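Local coordinates for deacetylase EF_0837 (Enterococcus faecalis, PDB 2ICS), which deacetylates acetyl-(R)-mandelate in vitro, though with very low efficiency, and binds two zinc ions per subunit in an amidohydrolase TIM barrel, at residues L7-G12 and I22-K27; T335-E340 and Q356-K361. All coordinates share one frame; numbering follows the deposited sequence.

Contact 1: L7-G12 and I22-K27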
# COMPACT_ATOMS: atom_id res chain seq x y z
N LEU A 7 -20.92 -18.09 4.84
CA LEU A 7 -21.09 -17.37 3.60
C LEU A 7 -20.54 -18.15 2.42
O LEU A 7 -19.51 -18.82 2.53
CB LEU A 7 -20.40 -16.01 3.67
CG LEU A 7 -20.60 -15.10 2.46
CD1 LEU A 7 -22.08 -14.78 2.30
CD2 LEU A 7 -19.80 -13.81 2.64
N LEU A 8 -21.23 -18.05 1.29
CA LEU A 8 -20.81 -18.74 0.09
C LEU A 8 -20.96 -17.79 -1.09
O LEU A 8 -22.01 -17.16 -1.26
CB LEU A 8 -21.69 -19.98 -0.11
CG LEU A 8 -21.26 -20.99 -1.17
CD1 LEU A 8 -19.83 -21.46 -0.90
CD2 LEU A 8 -22.23 -22.18 -1.15
N ILE A 9 -19.91 -17.68 -1.89
CA ILE A 9 -19.90 -16.79 -3.04
C ILE A 9 -19.76 -17.63 -4.31
O ILE A 9 -18.77 -18.34 -4.48
CB ILE A 9 -18.74 -15.79 -2.93
CG1 ILE A 9 -18.85 -15.05 -1.59
CG2 ILE A 9 -18.78 -14.79 -4.06
CD1 ILE A 9 -17.57 -14.38 -1.15
N LYS A 10 -20.76 -17.54 -5.19
CA LYS A 10 -20.77 -18.33 -6.41
C LYS A 10 -20.68 -17.52 -7.70
O LYS A 10 -20.91 -16.31 -7.71
CB LYS A 10 -22.06 -19.15 -6.47
CG LYS A 10 -22.55 -19.65 -5.11
CD LYS A 10 -22.12 -21.07 -4.82
CE LYS A 10 -22.84 -22.07 -5.72
NZ LYS A 10 -22.51 -23.47 -5.34
N ASN A 11 -20.32 -18.22 -8.77
CA ASN A 11 -20.21 -17.64 -10.11
C ASN A 11 -19.10 -16.62 -10.30
O ASN A 11 -19.13 -15.82 -11.23
CB ASN A 11 -21.56 -17.04 -10.52
CG ASN A 11 -21.90 -17.33 -11.96
OD1 ASN A 11 -21.76 -18.46 -12.43
ND2 ASN A 11 -22.37 -16.32 -12.68
N GLY A 12 -18.11 -16.66 -9.42
CA GLY A 12 -17.01 -15.72 -9.54
C GLY A 12 -15.95 -16.18 -10.53
O GLY A 12 -15.96 -17.32 -11.00
N ILE A 22 -16.11 -19.25 -3.29
CA ILE A 22 -15.47 -19.23 -1.98
C ILE A 22 -16.45 -19.52 -0.85
O ILE A 22 -17.55 -18.98 -0.81
CB ILE A 22 -14.79 -17.86 -1.71
CG1 ILE A 22 -13.72 -17.57 -2.77
CG2 ILE A 22 -14.13 -17.85 -0.34
CD1 ILE A 22 -14.27 -17.12 -4.10
N ALA A 23 -16.04 -20.38 0.08
CA ALA A 23 -16.86 -20.75 1.23
C ALA A 23 -16.24 -20.12 2.47
O ALA A 23 -15.05 -20.27 2.71
CB ALA A 23 -16.91 -22.27 1.37
N ILE A 24 -17.06 -19.42 3.25
CA ILE A 24 -16.57 -18.74 4.45
C ILE A 24 -17.27 -19.15 5.74
O ILE A 24 -18.49 -19.33 5.78
CB ILE A 24 -16.73 -17.21 4.29
CG1 ILE A 24 -15.88 -16.72 3.11
CG2 ILE A 24 -16.35 -16.50 5.58
CD1 ILE A 24 -16.14 -15.27 2.72
N LYS A 25 -16.49 -19.29 6.81
CA LYS A 25 -17.03 -19.63 8.12
C LYS A 25 -16.09 -19.14 9.21
O LYS A 25 -14.88 -19.39 9.17
CB LYS A 25 -17.23 -21.15 8.25
CG LYS A 25 -15.96 -21.95 8.40
CD LYS A 25 -16.27 -23.41 8.71
CE LYS A 25 -15.00 -24.20 8.98
NZ LYS A 25 -15.31 -25.61 9.36
N GLU A 26 -16.64 -18.42 10.18
CA GLU A 26 -15.87 -17.88 11.29
C GLU A 26 -14.82 -16.87 10.83
O GLU A 26 -13.64 -16.98 11.18
CB GLU A 26 -15.19 -19.01 12.06
CG GLU A 26 -16.16 -19.97 12.72
CD GLU A 26 -17.19 -19.24 13.56
OE1 GLU A 26 -16.80 -18.48 14.47
OE2 GLU A 26 -18.40 -19.43 13.30
N LYS A 27 -15.25 -15.88 10.05
CA LYS A 27 -14.35 -14.85 9.53
C LYS A 27 -13.15 -15.40 8.76
O LYS A 27 -12.21 -14.66 8.46
CB LYS A 27 -13.85 -13.96 10.68
CG LYS A 27 -14.89 -13.00 11.24
CD LYS A 27 -15.92 -13.68 12.12
CE LYS A 27 -15.35 -13.96 13.51
NZ LYS A 27 -14.99 -12.70 14.23
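L7 and I24 run next to each other in the same direction on one face of an antiparallel strand pair, and I9 and I22 share that face. L7 meets I24 at two heights: near the backbone CB faces CB at 3.9 Å, and further out CD2 of L7 comes equally close to CD1 of I24. CG of L7 is anti to its backbone N (chi1 -175°), and the CD2 methyl it carries reaches CD1 of I24. The remaining hollow is filled from I9, whose CD1 reaches to 4.2 Å from CD1 of I24 and also approaches CB of I22, at 4.5 Å. A continuous aliphatic surface of four residues results, all buried.

The other face carries a smaller fit. A23 offers no more than a methyl bump there, and the larger L8 leans over the low ground beside it. CD1 of L8 is 3.8 Å from CB of A23 and 3.4 Å from the carbonyl O of I22, so the leucine covers backbone as well as side chain.

Four backbone hydrogen bonds fix the register. L7 and I24 bond in both directions, as do I9 and I22, while L8 and A23 form the non-hydrogen-bonded pair between them. The bond from I22 N to I9 O is the longest of the four, at 3.1 Å, and its N-H...O angle is the most bent, 146°. L8 and K10 use the far edge of their strand to bond strand 42-45. L331 and I363, from two later strands, press on the isoleucine-rich face. This is a β-hairpin in a small mixed sheet with one face packed on other strands, consistent with the β-sandwich domain that accompanies the TIM barrel in amidohydrolases.

Contact 2: T335-E340 and Q356-K361; sequences TIQAEE and QIRPIK
Q356 joins both strands through its terminal amide. Its NE2 donates to the carbonyl O of E339 at 3.0 Å, approaching from above the carbonyl plane, and CB of E339 packs against the same nitrogen. On the other side of the amide, OE1 accepts a bond from NH2 of R358 at 2.8 Å, which steadies the guanidinium. R358 runs extended from CG to NE (chi3 -176°) back along its own strand, toward the amide of Q356, where OE2 of E339 lies at the guanidinium edge in a long salt bridge, 3.5 Å from NH2, with the carboxylate and guanidinium planes 86° apart. NE2 of Q337 sits over one face, 3.6 Å from NH1. These residues decorate a β-hairpin whose strands 331-344 and 350-364 pair antiparallel, the second carrying a classic bulge where I360 and K361 both face I333. T335 is hydrogen-bonded in both directions to the backbone of R358, and its OG1 lies 4.0 Å from CB of that arginine. Its CG2 methyl meets CG2 of I360 at 4.2 Å. On the opposite face CG1 of I336 touches CG1 of I357, and W300 covers both isoleucines.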
# COMPACT_ATOMS: atom_id res chain seq x y z
N THR A 335 -15.45 -5.42 -11.34
CA THR A 335 -15.62 -5.55 -12.77
C THR A 335 -14.50 -4.76 -13.44
O THR A 335 -13.92 -3.86 -12.83
CB THR A 335 -16.95 -4.94 -13.27
OG1 THR A 335 -16.98 -3.54 -12.97
CG2 THR A 335 -18.15 -5.63 -12.63
N ILE A 336 -14.21 -5.12 -14.68
CA ILE A 336 -13.19 -4.44 -15.48
C ILE A 336 -13.90 -4.15 -16.79
O ILE A 336 -14.39 -5.06 -17.45
CB ILE A 336 -11.97 -5.35 -15.72
CG1 ILE A 336 -11.27 -5.65 -14.39
CG2 ILE A 336 -11.00 -4.66 -16.67
CD1 ILE A 336 -10.08 -6.57 -14.52
N GLN A 337 -13.95 -2.87 -17.17
CA GLN A 337 -14.65 -2.51 -18.40
C GLN A 337 -13.90 -1.55 -19.32
O GLN A 337 -13.13 -0.70 -18.87
CB GLN A 337 -16.01 -1.92 -18.04
CG GLN A 337 -16.95 -2.95 -17.42
CD GLN A 337 -18.21 -2.34 -16.85
OE1 GLN A 337 -19.12 -3.06 -16.42
NE2 GLN A 337 -18.29 -1.01 -16.84
N ALA A 338 -14.13 -1.72 -20.61
CA ALA A 338 -13.50 -0.89 -21.62
C ALA A 338 -14.22 0.45 -21.69
O ALA A 338 -15.36 0.53 -22.13
CB ALA A 338 -13.54 -1.59 -22.97
N GLU A 339 -13.55 1.50 -21.24
CA GLU A 339 -14.11 2.84 -21.25
C GLU A 339 -12.99 3.83 -21.00
O GLU A 339 -12.26 3.73 -20.02
CB GLU A 339 -15.19 2.97 -20.17
CG GLU A 339 -16.02 4.24 -20.28
CD GLU A 339 -17.23 4.23 -19.38
OE1 GLU A 339 -18.02 3.26 -19.45
OE2 GLU A 339 -17.41 5.19 -18.59
N GLU A 340 -12.85 4.79 -21.91
CA GLU A 340 -11.80 5.79 -21.78
C GLU A 340 -11.95 6.63 -20.53
O GLU A 340 -13.06 6.87 -20.05
CB GLU A 340 -11.77 6.67 -23.03
CG GLU A 340 -11.25 5.92 -24.25
CD GLU A 340 -11.00 6.83 -25.45
OE1 GLU A 340 -10.40 6.34 -26.43
OE2 GLU A 340 -11.40 8.01 -25.40
N GLN A 356 -11.15 0.38 -17.08
CA GLN A 356 -11.43 0.82 -15.71
C GLN A 356 -11.80 -0.36 -14.81
O GLN A 356 -12.59 -1.23 -15.20
CB GLN A 356 -12.58 1.83 -15.72
CG GLN A 356 -12.26 3.17 -16.35
CD GLN A 356 -13.48 4.08 -16.43
OE1 GLN A 356 -14.21 4.25 -15.45
NE2 GLN A 356 -13.70 4.68 -17.60
N ILE A 357 -11.24 -0.38 -13.60
CA ILE A 357 -11.55 -1.44 -12.66
C ILE A 357 -12.44 -0.83 -11.57
O ILE A 357 -12.15 0.26 -11.08
CB ILE A 357 -10.25 -2.06 -12.05
CG1 ILE A 357 -10.62 -3.21 -11.12
CG2 ILE A 357 -9.43 -0.99 -11.34
CD1 ILE A 357 -9.44 -4.10 -10.74
N ARG A 358 -13.52 -1.52 -11.22
CA ARG A 358 -14.46 -1.01 -10.23
C ARG A 358 -14.99 -2.05 -9.25
O ARG A 358 -15.60 -3.03 -9.64
CB ARG A 358 -15.67 -0.39 -10.94
CG ARG A 358 -15.33 0.64 -11.99
CD ARG A 358 -16.55 0.98 -12.83
NE ARG A 358 -16.23 1.91 -13.90
CZ ARG A 358 -17.11 2.33 -14.81
NH1 ARG A 358 -18.37 1.91 -14.76
NH2 ARG A 358 -16.74 3.19 -15.75
N PRO A 359 -14.78 -1.82 -7.94
CA PRO A 359 -15.28 -2.77 -6.94
C PRO A 359 -16.79 -2.60 -6.80
O PRO A 359 -17.29 -1.48 -6.78
CB PRO A 359 -14.54 -2.35 -5.68
CG PRO A 359 -14.43 -0.86 -5.84
CD PRO A 359 -14.03 -0.72 -7.30
N ILE A 360 -17.52 -3.71 -6.72
CA ILE A 360 -18.97 -3.62 -6.57
C ILE A 360 -19.39 -4.20 -5.24
O ILE A 360 -20.47 -3.88 -4.73
CB ILE A 360 -19.71 -4.35 -7.72
CG1 ILE A 360 -19.35 -5.83 -7.72
CG2 ILE A 360 -19.37 -3.70 -9.06
CD1 ILE A 360 -20.11 -6.63 -8.76
N LYS A 361 -18.55 -5.06 -4.68
CA LYS A 361 -18.81 -5.67 -3.38
C LYS A 361 -17.49 -5.86 -2.66
O LYS A 361 -16.47 -6.18 -3.29
CB LYS A 361 -19.51 -7.03 -3.51
CG LYS A 361 -21.01 -6.95 -3.68
CD LYS A 361 -21.66 -8.32 -3.52
CE LYS A 361 -23.18 -8.22 -3.51
NZ LYS A 361 -23.70 -7.63 -4.77

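Overall arrangement
The two contacts follow one another in sequence, the segments of contact 1 both preceding those of contact 2. Their centres are 22 Å apart and their nearest atoms about 7 Å, so the two do not touch. They are linked through the long strands of contact 2: residues just beyond its segments, L331 and I363, reach contact 1. Both contacts lie away from the adenine pocket and the two zinc ions. Their centres are about 25 Å (contact 1) and about 20 Å (contact 2) from the centre of the chain. Strand 331-344 also pairs with strand 51-61, which carries the zinc ligand H60 close to its C-terminal end.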